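Local coordinates for sulfatase (Bacteroides fragilis CAG:558, PDB 6USS), which probably hydrolyses sulfate esters as a calcium-dependent arylsulfatase of the gut microbiome, here in a form whose catalytic position has been altered, at residues V123-W129 / Q500-K505; E381-S386 / I402-I408; W109-K113 / H167-T173. The protein carries 1 engineered substitution. All coordinates share one frame; numbering follows the deposited sequence.

Contact 1 (V123-W129 / Q500-K505); sequences VFNVADW and QRPSFK
The F504 ring turns its edge to the backbone of V123, with CD1 4.0 Å from V123 O near the ring plane, while P502 CB meets the F124 ring obliquely. The Q500 amide is a third flat group, and D128 O lies close to its plane. These contacts frame a short two-stranded antiparallel sheet, strands 124-125 and 503-504, which joins the part of the chain after helix 480-496 to the loop region before strand 133-135. F124 and F504 form its non-hydrogen-bonded pair, with both side chains on one face of the sheet. N125 and S503 are the hydrogen-bonded pair: N125 N gives to S503 O (2.8 Å) and S503 N to N125 O (3.0 Å). A further bond, K505 N to V123 O at 3.0 Å, prolongs the pairing by one step. With chi1 at 52°, F124 holds its ring between its own backbone N and carbonyl carbon; there the ring also makes an edge-to-face pair with H430. On the other face K505 crosses N125 at about a right angle, bringing its methylene CE to 3.3 Å from N125 OD1. Beyond the strands A127 CB rests on Q500 CB at 3.5 Å, and the extended Q500 chain carries its amide on to D128. There NE2 donates to D128 O at 3.0 Å from above the carbonyl plane, 67° out of it, so neither lone pair is met head-on.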
loop_
_atom_site.group_PDB
_atom_site.type_symbol
_atom_site.label_atom_id
_atom_site.label_comp_id
_atom_site.label_asym_id
_atom_site.label_seq_id
_atom_site.Cartn_x
_atom_site.Cartn_y
_atom_site.Cartn_z
ATOM N N VAL A 123 -5.144 -3.924 43.076
ATOM C CA VAL A 123 -6.578 -3.811 43.347
ATOM C C VAL A 123 -7.410 -4.567 42.307
ATOM O O VAL A 123 -8.343 -5.291 42.655
ATOM C CB VAL A 123 -7.018 -2.326 43.421
ATOM C CG1 VAL A 123 -8.543 -2.192 43.318
ATOM C CG2 VAL A 123 -6.503 -1.659 44.681
ATOM N N PHE A 124 -7.103 -4.388 41.019
ATOM C CA PHE A 124 -7.972 -4.878 39.952
ATOM C C PHE A 124 -7.143 -5.452 38.812
ATOM O O PHE A 124 -5.938 -5.196 38.696
ATOM C CB PHE A 124 -8.896 -3.772 39.385
ATOM C CG PHE A 124 -8.163 -2.510 38.974
ATOM C CD1 PHE A 124 -7.502 -2.436 37.745
ATOM C CD2 PHE A 124 -8.114 -1.407 39.822
ATOM C CE1 PHE A 124 -6.809 -1.282 37.376
ATOM C CE2 PHE A 124 -7.434 -0.255 39.446
ATOM C CZ PHE A 124 -6.776 -0.199 38.220
ATOM N N ASN A 125 -7.819 -6.247 37.978
ATOM C CA ASN A 125 -7.333 -6.643 36.666
ATOM C C ASN A 125 -8.024 -5.800 35.614
ATOM O O ASN A 125 -9.233 -5.578 35.694
ATOM C CB ASN A 125 -7.614 -8.115 36.386
ATOM C CG ASN A 125 -6.889 -9.015 37.331
ATOM O OD1 ASN A 125 -5.657 -9.061 37.323
ATOM N ND2 ASN A 125 -7.640 -9.715 38.182
ATOM N N VAL A 126 -7.262 -5.338 34.627
ATOM C CA VAL A 126 -7.844 -4.536 33.557
ATOM C C VAL A 126 -8.688 -5.432 32.660
ATOM O O VAL A 126 -8.623 -6.665 32.757
ATOM C CB VAL A 126 -6.753 -3.804 32.754
ATOM C CG1 VAL A 126 -6.031 -2.791 33.644
ATOM C CG2 VAL A 126 -5.770 -4.788 32.201
ATOM N N ALA A 127 -9.492 -4.825 31.785
ATOM C CA ALA A 127 -10.241 -5.595 30.796
ATOM C C ALA A 127 -9.287 -6.393 29.920
ATOM O O ALA A 127 -8.113 -6.042 29.756
ATOM C CB ALA A 127 -11.086 -4.676 29.921
ATOM N N ASP A 128 -9.793 -7.493 29.365
ATOM C CA ASP A 128 -9.022 -8.255 28.381
ATOM C C ASP A 128 -9.187 -7.545 27.044
ATOM O O ASP A 128 -9.897 -7.996 26.143
ATOM C CB ASP A 128 -9.479 -9.703 28.314
ATOM C CG ASP A 128 -8.642 -10.538 27.356
ATOM O OD1 ASP A 128 -7.613 -10.042 26.845
ATOM O OD2 ASP A 128 -9.039 -11.693 27.101
ATOM N N TRP A 129 -8.501 -6.414 26.925
ATOM C CA TRP A 129 -8.707 -5.478 25.836
ATOM C C TRP A 129 -7.808 -5.814 24.633
ATOM O O TRP A 129 -6.986 -6.730 24.671
ATOM C CB TRP A 129 -8.498 -4.055 26.358
ATOM C CG TRP A 129 -7.092 -3.697 26.776
ATOM C CD1 TRP A 129 -6.471 -3.994 27.971
ATOM C CD2 TRP A 129 -6.140 -2.942 26.009
ATOM N NE1 TRP A 129 -5.190 -3.469 27.982
ATOM C CE2 TRP A 129 -4.967 -2.816 26.796
ATOM C CE3 TRP A 129 -6.169 -2.353 24.737
ATOM C CZ2 TRP A 129 -3.835 -2.130 26.346
ATOM C CZ3 TRP A 129 -5.039 -1.673 24.293
ATOM C CH2 TRP A 129 -3.887 -1.569 25.097
ATOM N N GLN A 500 -16.151 -3.291 27.860
ATOM C CA GLN A 500 -15.500 -4.120 28.856
ATOM C C GLN A 500 -15.289 -3.353 30.153
ATOM O O GLN A 500 -15.521 -2.148 30.252
ATOM C CB GLN A 500 -14.166 -4.644 28.337
ATOM C CG GLN A 500 -14.291 -5.516 27.113
ATOM C CD GLN A 500 -12.935 -5.988 26.649
ATOM O OE1 GLN A 500 -12.038 -5.174 26.386
ATOM N NE2 GLN A 500 -12.759 -7.309 26.581
ATOM N N ARG A 501 -14.824 -4.080 31.157
ATOM C CA ARG A 501 -14.757 -3.540 32.499
ATOM C C ARG A 501 -13.644 -4.273 33.222
ATOM O O ARG A 501 -13.312 -5.412 32.860
ATOM C CB ARG A 501 -16.104 -3.723 33.221
ATOM C CG ARG A 501 -16.411 -5.190 33.512
ATOM C CD ARG A 501 -17.881 -5.592 33.358
ATOM N NE ARG A 501 -18.636 -5.429 34.587
ATOM C CZ ARG A 501 -19.679 -6.170 34.947
ATOM N NH1 ARG A 501 -20.116 -7.148 34.166
ATOM N NH2 ARG A 501 -20.295 -5.914 36.094
ATOM N N PRO A 502 -13.036 -3.652 34.222
ATOM C CA PRO A 502 -12.069 -4.356 35.064
ATOM C C PRO A 502 -12.792 -5.298 36.012
ATOM O O PRO A 502 -14.014 -5.242 36.175
ATOM C CB PRO A 502 -11.371 -3.235 35.843
ATOM C CG PRO A 502 -11.900 -1.938 35.272
ATOM C CD PRO A 502 -13.200 -2.249 34.620
ATOM N N SER A 503 -12.005 -6.160 36.652
ATOM C CA SER A 503 -12.515 -7.026 37.702
ATOM C C SER A 503 -11.652 -6.872 38.954
ATOM O O SER A 503 -10.486 -6.470 38.888
ATOM C CB SER A 503 -12.565 -8.492 37.242
ATOM O OG SER A 503 -11.260 -8.999 37.059
ATOM N N PHE A 504 -12.238 -7.180 40.103
ATOM C CA PHE A 504 -11.529 -7.025 41.364
ATOM C C PHE A 504 -10.694 -8.261 41.687
ATOM O O PHE A 504 -11.115 -9.398 41.452
ATOM C CB PHE A 504 -12.522 -6.754 42.489
ATOM C CG PHE A 504 -13.073 -5.364 42.475
ATOM C CD1 PHE A 504 -12.223 -4.272 42.561
ATOM C CD2 PHE A 504 -14.438 -5.143 42.359
ATOM C CE1 PHE A 504 -12.723 -2.985 42.552
ATOM C CE2 PHE A 504 -14.944 -3.857 42.352
ATOM C CZ PHE A 504 -14.083 -2.775 42.459
ATOM N N LYS A 505 -9.502 -8.030 42.243
ATOM C CA LYS A 505 -8.627 -9.147 42.580
ATOM C C LYS A 505 -9.072 -9.879 43.849
ATOM O O LYS A 505 -8.905 -11.106 43.943
ATOM C CB LYS A 505 -7.189 -8.652 42.717
ATOM C CG LYS A 505 -6.504 -8.473 41.374
ATOM C CD LYS A 505 -5.059 -8.049 41.523
ATOM C CE LYS A 505 -4.346 -8.061 40.168
ATOM N NZ LYS A 505 -2.960 -7.504 40.287
HETATM O O HOH W 1 -12.665 -7.955 30.619
#

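Contact 2 (E381-S386 / I402-I408)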
loop_
_atom_site.group_PDB
_atom_site.type_symbol
_atom_site.label_atom_id
_atom_site.label_comp_id
_atom_site.label_asym_id
_atom_site.label_seq_id
_atom_site.Cartn_x
_atom_site.Cartn_y
_atom_site.Cartn_z
ATOM N N GLU A 381 -14.894 9.544 16.619
ATOM C CA GLU A 381 -15.432 8.564 15.665
ATOM C C GLU A 381 -16.329 9.199 14.610
ATOM O O GLU A 381 -16.554 8.579 13.564
ATOM C CB GLU A 381 -16.220 7.444 16.364
ATOM C CG GLU A 381 -17.399 7.912 17.182
ATOM C CD GLU A 381 -17.113 7.821 18.683
ATOM O OE1 GLU A 381 -18.049 7.466 19.445
ATOM O OE2 GLU A 381 -15.952 8.101 19.093
ATOM N N ASP A 382 -16.849 10.409 14.862
ATOM C CA ASP A 382 -17.645 11.122 13.862
ATOM C C ASP A 382 -16.824 11.533 12.637
ATOM O O ASP A 382 -17.392 11.719 11.547
ATOM C CB ASP A 382 -18.276 12.377 14.469
ATOM C CG ASP A 382 -19.113 12.088 15.703
ATOM O OD1 ASP A 382 -19.524 10.922 15.902
ATOM O OD2 ASP A 382 -19.349 13.042 16.484
ATOM N N PHE A 383 -15.506 11.717 12.803
ATOM C CA PHE A 383 -14.633 12.067 11.680
ATOM C C PHE A 383 -14.760 11.075 10.524
ATOM O O PHE A 383 -14.629 11.461 9.352
ATOM C CB PHE A 383 -13.168 12.133 12.142
ATOM C CG PHE A 383 -12.793 13.410 12.855
ATOM C CD1 PHE A 383 -13.499 13.848 13.962
ATOM C CD2 PHE A 383 -11.696 14.150 12.437
ATOM C CE1 PHE A 383 -13.133 15.028 14.639
ATOM C CE2 PHE A 383 -11.321 15.329 13.099
ATOM C CZ PHE A 383 -12.044 15.770 14.202
ATOM N N TYR A 384 -15.037 9.793 10.843
ATOM C CA TYR A 384 -15.096 8.755 9.812
ATOM C C TYR A 384 -16.260 8.971 8.844
ATOM O O TYR A 384 -16.010 9.167 7.639
ATOM C CB TYR A 384 -15.126 7.385 10.490
ATOM C CG TYR A 384 -15.161 6.139 9.645
ATOM C CD1 TYR A 384 -16.264 5.826 8.859
ATOM C CD2 TYR A 384 -14.114 5.224 9.707
ATOM C CE1 TYR A 384 -16.303 4.653 8.125
ATOM C CE2 TYR A 384 -14.143 4.050 9.001
ATOM C CZ TYR A 384 -15.237 3.764 8.209
ATOM O OH TYR A 384 -15.255 2.590 7.495
ATOM N N PRO A 385 -17.532 8.979 9.283
ATOM C CA PRO A 385 -18.609 9.324 8.336
ATOM C C PRO A 385 -18.448 10.703 7.735
ATOM O O PRO A 385 -18.848 10.896 6.589
ATOM C CB PRO A 385 -19.890 9.260 9.188
ATOM C CG PRO A 385 -19.499 8.666 10.488
ATOM C CD PRO A 385 -18.041 8.920 10.667
ATOM N N SER A 386 -17.889 11.674 8.473
ATOM C CA SER A 386 -17.828 13.045 7.957
ATOM C C SER A 386 -16.850 13.155 6.800
ATOM O O SER A 386 -17.122 13.831 5.802
ATOM C CB SER A 386 -17.439 14.031 9.057
ATOM O OG SER A 386 -18.290 13.908 10.178
ATOM N N ILE A 402 -20.875 1.519 12.419
ATOM C CA ILE A 402 -20.300 2.859 12.457
ATOM C C ILE A 402 -21.001 3.653 13.550
ATOM O O ILE A 402 -22.166 4.041 13.398
ATOM C CB ILE A 402 -20.406 3.567 11.105
ATOM C CG1 ILE A 402 -19.779 2.695 10.023
ATOM C CG2 ILE A 402 -19.695 4.911 11.161
ATOM C CD1 ILE A 402 -18.299 2.555 10.176
ATOM N N ASP A 403 -20.286 3.917 14.646
ATOM C CA ASP A 403 -20.832 4.706 15.746
ATOM C C ASP A 403 -20.738 6.214 15.508
ATOM O O ASP A 403 -21.561 6.963 16.033
ATOM C CB ASP A 403 -20.123 4.309 17.040
ATOM C CG ASP A 403 -20.251 2.809 17.330
ATOM O OD1 ASP A 403 -21.392 2.308 17.393
ATOM O OD2 ASP A 403 -19.226 2.117 17.476
ATOM N N GLY A 404 -19.771 6.679 14.719
ATOM C CA GLY A 404 -19.675 8.102 14.444
ATOM C C GLY A 404 -20.926 8.639 13.769
ATOM O O GLY A 404 -21.641 7.922 13.063
ATOM N N ILE A 405 -21.208 9.915 14.020
ATOM C CA ILE A 405 -22.323 10.630 13.406
ATOM C C ILE A 405 -21.747 11.813 12.639
ATOM O O ILE A 405 -21.006 12.622 13.209
ATOM C CB ILE A 405 -23.343 11.122 14.454
ATOM C CG1 ILE A 405 -23.870 9.972 15.311
ATOM C CG2 ILE A 405 -24.499 11.796 13.762
ATOM C CD1 ILE A 405 -24.669 8.947 14.518
ATOM N N SER A 406 -22.086 11.914 11.360
ATOM C CA SER A 406 -21.566 12.999 10.537
ATOM C C SER A 406 -21.834 14.358 11.178
ATOM O O SER A 406 -22.931 14.613 11.683
ATOM C CB SER A 406 -22.184 12.947 9.152
ATOM O OG SER A 406 -21.585 13.925 8.345
ATOM N N PHE A 407 -20.811 15.216 11.205
ATOM C CA PHE A 407 -20.986 16.586 11.651
ATOM C C PHE A 407 -21.047 17.555 10.482
ATOM O O PHE A 407 -20.960 18.769 10.689
ATOM C CB PHE A 407 -19.889 17.004 12.644
ATOM C CG PHE A 407 -18.464 16.693 12.208
ATOM C CD1 PHE A 407 -17.826 17.458 11.235
ATOM C CD2 PHE A 407 -17.741 15.674 12.826
ATOM C CE1 PHE A 407 -16.507 17.185 10.839
ATOM C CE2 PHE A 407 -16.412 15.396 12.438
ATOM C CZ PHE A 407 -15.795 16.157 11.443
ATOM N N ILE A 408 -21.205 17.047 9.262
ATOM C CA ILE A 408 -21.398 17.895 8.087
ATOM C C ILE A 408 -22.585 18.832 8.322
ATOM O O ILE A 408 -22.536 19.996 7.885
ATOM C CB ILE A 408 -21.577 17.051 6.807
ATOM C CG1 ILE A 408 -20.236 16.625 6.212
ATOM C CG2 ILE A 408 -22.243 17.855 5.711
ATOM C CD1 ILE A 408 -19.218 16.160 7.199
HETATM O O HOH W 2 -21.037 14.812 14.951
#
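F407 and S386 come together through two first torsions: chi1 of 49° sets the F407 ring between its own backbone N and carbonyl carbon, and chi1 of -54° turns S386 OG back beside its backbone N, underneath that ring. OG then lies over the ring centre and CB makes a CH-pi contact, 3.7 Å from the F407 centroid. The same hydroxyl accepts from F407 N (3.0 Å) and donates to D382 O (2.7 Å), so two bonds fix its rotation. F407 in turn points its edge at the face of F383, a T-shaped pair with centroids 5.3 Å apart and planes at 74°. Both rings also touch M360 of strand 357-363, which places the start of helix 383-390 and the incoming loop against the large mixed sheet of the sulfatase fold. F407 is the N-cap residue of helix 408-412, and S406 just before it forms an ST turn, its OG accepting from I408 N and also hydrogen-bonded to E389 OE1. Earlier in the loop, I405 N donates to D382 OD1 at 2.7 Å, from above the carboxylate plane; R421 forms a salt bridge to the same oxygen. At the far end the I402 and Y384 side chains cross at about a right angle, with I402 CD1 3.5 Å from Y384 CE1.

Contact 3 (W109-K113 / H167-T173); sequences WTYPK and HFGAVNT
H167 presents the edge of its imidazole to T110: NE2 donates to T110 O at 2.8 Å, with the acceptor in the ring plane and the donor on a lone pair of the carbonyl. The N-H...O angle of 141° shows that this bond is bent. Rotation about chi1 to -164° carries the ring away from the H167 backbone N and across to the other loop. Over one face of the imidazole, offset toward its rim, a water spans the two loops, in hydrogen-bonding contact with T110 OG1 and donating to H167 O at 2.8 Å. Y111 and V171 meet differently, over a face. V171 CB stands above the Y111 ring, shifted toward its rim, 4.1 Å from the centroid and 25° off the normal; W215 also stacks with Y111. The backbones of Y111 and V171 are joined by V171 N to Y111 O (2.9 Å). The extended K113 chain runs over the type II turn A170-T173, slanting across the T173 side chain with K113 CG 3.9 Å from T173 CG2, until NZ meets N172 O at 2.7 Å, nearly along the C=O axis. The turn is braced from within, since T173 OG1 and T173 N both donate to A170 O. N172 packs on H245 of the second subunit. At the other end the H167 side chain lies about 6 Å from the bound calcium ion and touches C88, the engineered residue, which places this end of the contact at the sulfatase metal site formed by D42, D43, C88, D322 and N323.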
loop_
_atom_site.group_PDB
_atom_site.type_symbol
_atom_site.label_atom_id
_atom_site.label_comp_id
_atom_site.label_asym_id
_atom_site.label_seq_id
_atom_site.Cartn_x
_atom_site.Cartn_y
_atom_site.Cartn_z
ATOM N N TRP A 109 -2.989 2.462 25.361
ATOM C CA TRP A 109 -2.048 2.608 24.253
ATOM C C TRP A 109 -1.345 1.288 23.903
ATOM O O TRP A 109 -1.002 0.486 24.772
ATOM C CB TRP A 109 -1.025 3.712 24.547
ATOM C CG TRP A 109 -0.033 3.423 25.623
ATOM C CD1 TRP A 109 -0.161 3.712 26.952
ATOM C CD2 TRP A 109 1.259 2.818 25.459
ATOM N NE1 TRP A 109 0.973 3.314 27.633
ATOM C CE2 TRP A 109 1.858 2.760 26.739
ATOM C CE3 TRP A 109 1.968 2.324 24.357
ATOM C CZ2 TRP A 109 3.132 2.215 26.947
ATOM C CZ3 TRP A 109 3.234 1.795 24.561
ATOM C CH2 TRP A 109 3.801 1.741 25.850
ATOM N N THR A 110 -1.138 1.067 22.609
ATOM C CA THR A 110 -0.609 -0.193 22.105
ATOM C C THR A 110 0.813 -0.036 21.581
ATOM O O THR A 110 1.203 1.037 21.102
ATOM C CB THR A 110 -1.486 -0.747 20.981
ATOM O OG1 THR A 110 -1.340 0.076 19.821
ATOM C CG2 THR A 110 -2.936 -0.758 21.394
ATOM N N TYR A 111 1.594 -1.139 21.704
ATOM C CA TYR A 111 2.777 -1.414 20.894
ATOM C C TYR A 111 3.177 -2.895 20.972
ATOM O O TYR A 111 3.173 -3.577 19.940
ATOM C CB TYR A 111 3.961 -0.508 21.265
ATOM C CG TYR A 111 5.126 -0.688 20.309
ATOM C CD1 TYR A 111 5.285 0.150 19.197
ATOM C CD2 TYR A 111 6.054 -1.710 20.498
ATOM C CE1 TYR A 111 6.346 -0.024 18.321
ATOM C CE2 TYR A 111 7.114 -1.893 19.621
ATOM C CZ TYR A 111 7.248 -1.058 18.537
ATOM O OH TYR A 111 8.290 -1.253 17.676
ATOM N N PRO A 112 3.528 -3.442 22.140
ATOM C CA PRO A 112 4.044 -4.823 22.171
ATOM C C PRO A 112 2.982 -5.839 21.770
ATOM O O PRO A 112 1.867 -5.823 22.291
ATOM C CB PRO A 112 4.465 -5.011 23.633
ATOM C CG PRO A 112 3.575 -4.087 24.389
ATOM C CD PRO A 112 3.479 -2.865 23.497
ATOM N N LYS A 113 3.349 -6.757 20.868
ATOM C CA LYS A 113 2.387 -7.742 20.381
ATOM C C LYS A 113 1.948 -8.681 21.502
ATOM O O LYS A 113 2.780 -9.285 22.191
ATOM C CB LYS A 113 2.972 -8.542 19.228
ATOM C CG LYS A 113 2.046 -9.637 18.692
ATOM C CD LYS A 113 2.632 -10.264 17.394
ATOM C CE LYS A 113 1.699 -11.301 16.801
ATOM N NZ LYS A 113 2.046 -11.591 15.396
ATOM N N HIS A 167 0.251 4.337 14.535
ATOM C CA HIS A 167 -0.131 3.826 15.847
ATOM C C HIS A 167 -1.519 3.170 15.804
ATOM O O HIS A 167 -2.371 3.408 16.655
ATOM C CB HIS A 167 -0.061 4.967 16.868
ATOM C CG HIS A 167 -0.046 4.524 18.299
ATOM N ND1 HIS A 167 -0.444 5.344 19.340
ATOM C CD2 HIS A 167 0.322 3.352 18.865
ATOM C CE1 HIS A 167 -0.321 4.693 20.485
ATOM N NE2 HIS A 167 0.147 3.485 20.224
ATOM N N PHE A 168 -1.755 2.349 14.775
ATOM C CA PHE A 168 -3.038 1.676 14.568
ATOM C C PHE A 168 -3.031 0.219 15.002
ATOM O O PHE A 168 -4.094 -0.323 15.329
ATOM C CB PHE A 168 -3.450 1.692 13.090
ATOM C CG PHE A 168 -3.740 3.063 12.533
ATOM C CD1 PHE A 168 -4.650 3.916 13.155
ATOM C CD2 PHE A 168 -3.105 3.494 11.365
ATOM C CE1 PHE A 168 -4.915 5.185 12.628
ATOM C CE2 PHE A 168 -3.371 4.763 10.827
ATOM C CZ PHE A 168 -4.269 5.609 11.459
ATOM N N GLY A 169 -1.871 -0.439 14.958
ATOM C CA GLY A 169 -1.774 -1.839 15.319
ATOM C C GLY A 169 -0.466 -2.104 16.035
ATOM O O GLY A 169 0.516 -1.373 15.875
ATOM N N ALA A 170 -0.471 -3.151 16.851
ATOM C CA ALA A 170 0.734 -3.475 17.591
ATOM C C ALA A 170 1.824 -3.910 16.624
ATOM O O ALA A 170 1.555 -4.282 15.482
ATOM C CB ALA A 170 0.460 -4.569 18.626
ATOM N N VAL A 171 3.074 -3.846 17.089
ATOM C CA VAL A 171 4.187 -4.288 16.256
ATOM C C VAL A 171 3.992 -5.755 15.878
ATOM O O VAL A 171 3.500 -6.565 16.679
ATOM C CB VAL A 171 5.525 -4.045 16.980
ATOM C CG1 VAL A 171 5.791 -5.115 18.051
ATOM C CG2 VAL A 171 6.664 -3.967 15.968
ATOM N N ASN A 172 4.332 -6.090 14.624
ATOM C CA ASN A 172 4.170 -7.450 14.077
ATOM C C ASN A 172 2.721 -7.943 14.096
ATOM O O ASN A 172 2.472 -9.147 14.243
ATOM C CB ASN A 172 5.058 -8.470 14.794
ATOM C CG ASN A 172 6.521 -8.185 14.604
ATOM O OD1 ASN A 172 6.960 -7.865 13.497
ATOM N ND2 ASN A 172 7.294 -8.296 15.679
ATOM N N THR A 173 1.753 -7.031 13.948
ATOM C CA THR A 173 0.386 -7.375 13.574
ATOM C C THR A 173 -0.006 -6.567 12.329
ATOM O O THR A 173 0.600 -5.529 12.052
ATOM C CB THR A 173 -0.604 -7.128 14.729
ATOM O OG1 THR A 173 -0.716 -5.722 15.014
ATOM C CG2 THR A 173 -0.145 -7.873 15.981
HETATM O O HOH W 3 0.984 0.000 18.372
HETATM O O HOH W 4 -3.407 1.882 18.727
#

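How the contacts relate
From the N terminus, 109-113 opens contact 3 and 123-129 opens contact 1 before 167-173 closes contact 3, so these two contacts cross. They also touch in space, where the W129 indole packs on 109-113, its CH2 3.6 Å from W109 O. Contact 3 closes a loop of some 50 residues beside the calcium site. Contact 2 follows in series and closes a short loop between helix 383-390 and helix 408-412 beside the large mixed sheet. It is nested within the long loop of contact 1, which ends when 500-505, following helix 480-496, returns to 123-129 and ties the C-terminal part of the chain to the region between helix 101-104 and strand 133-135.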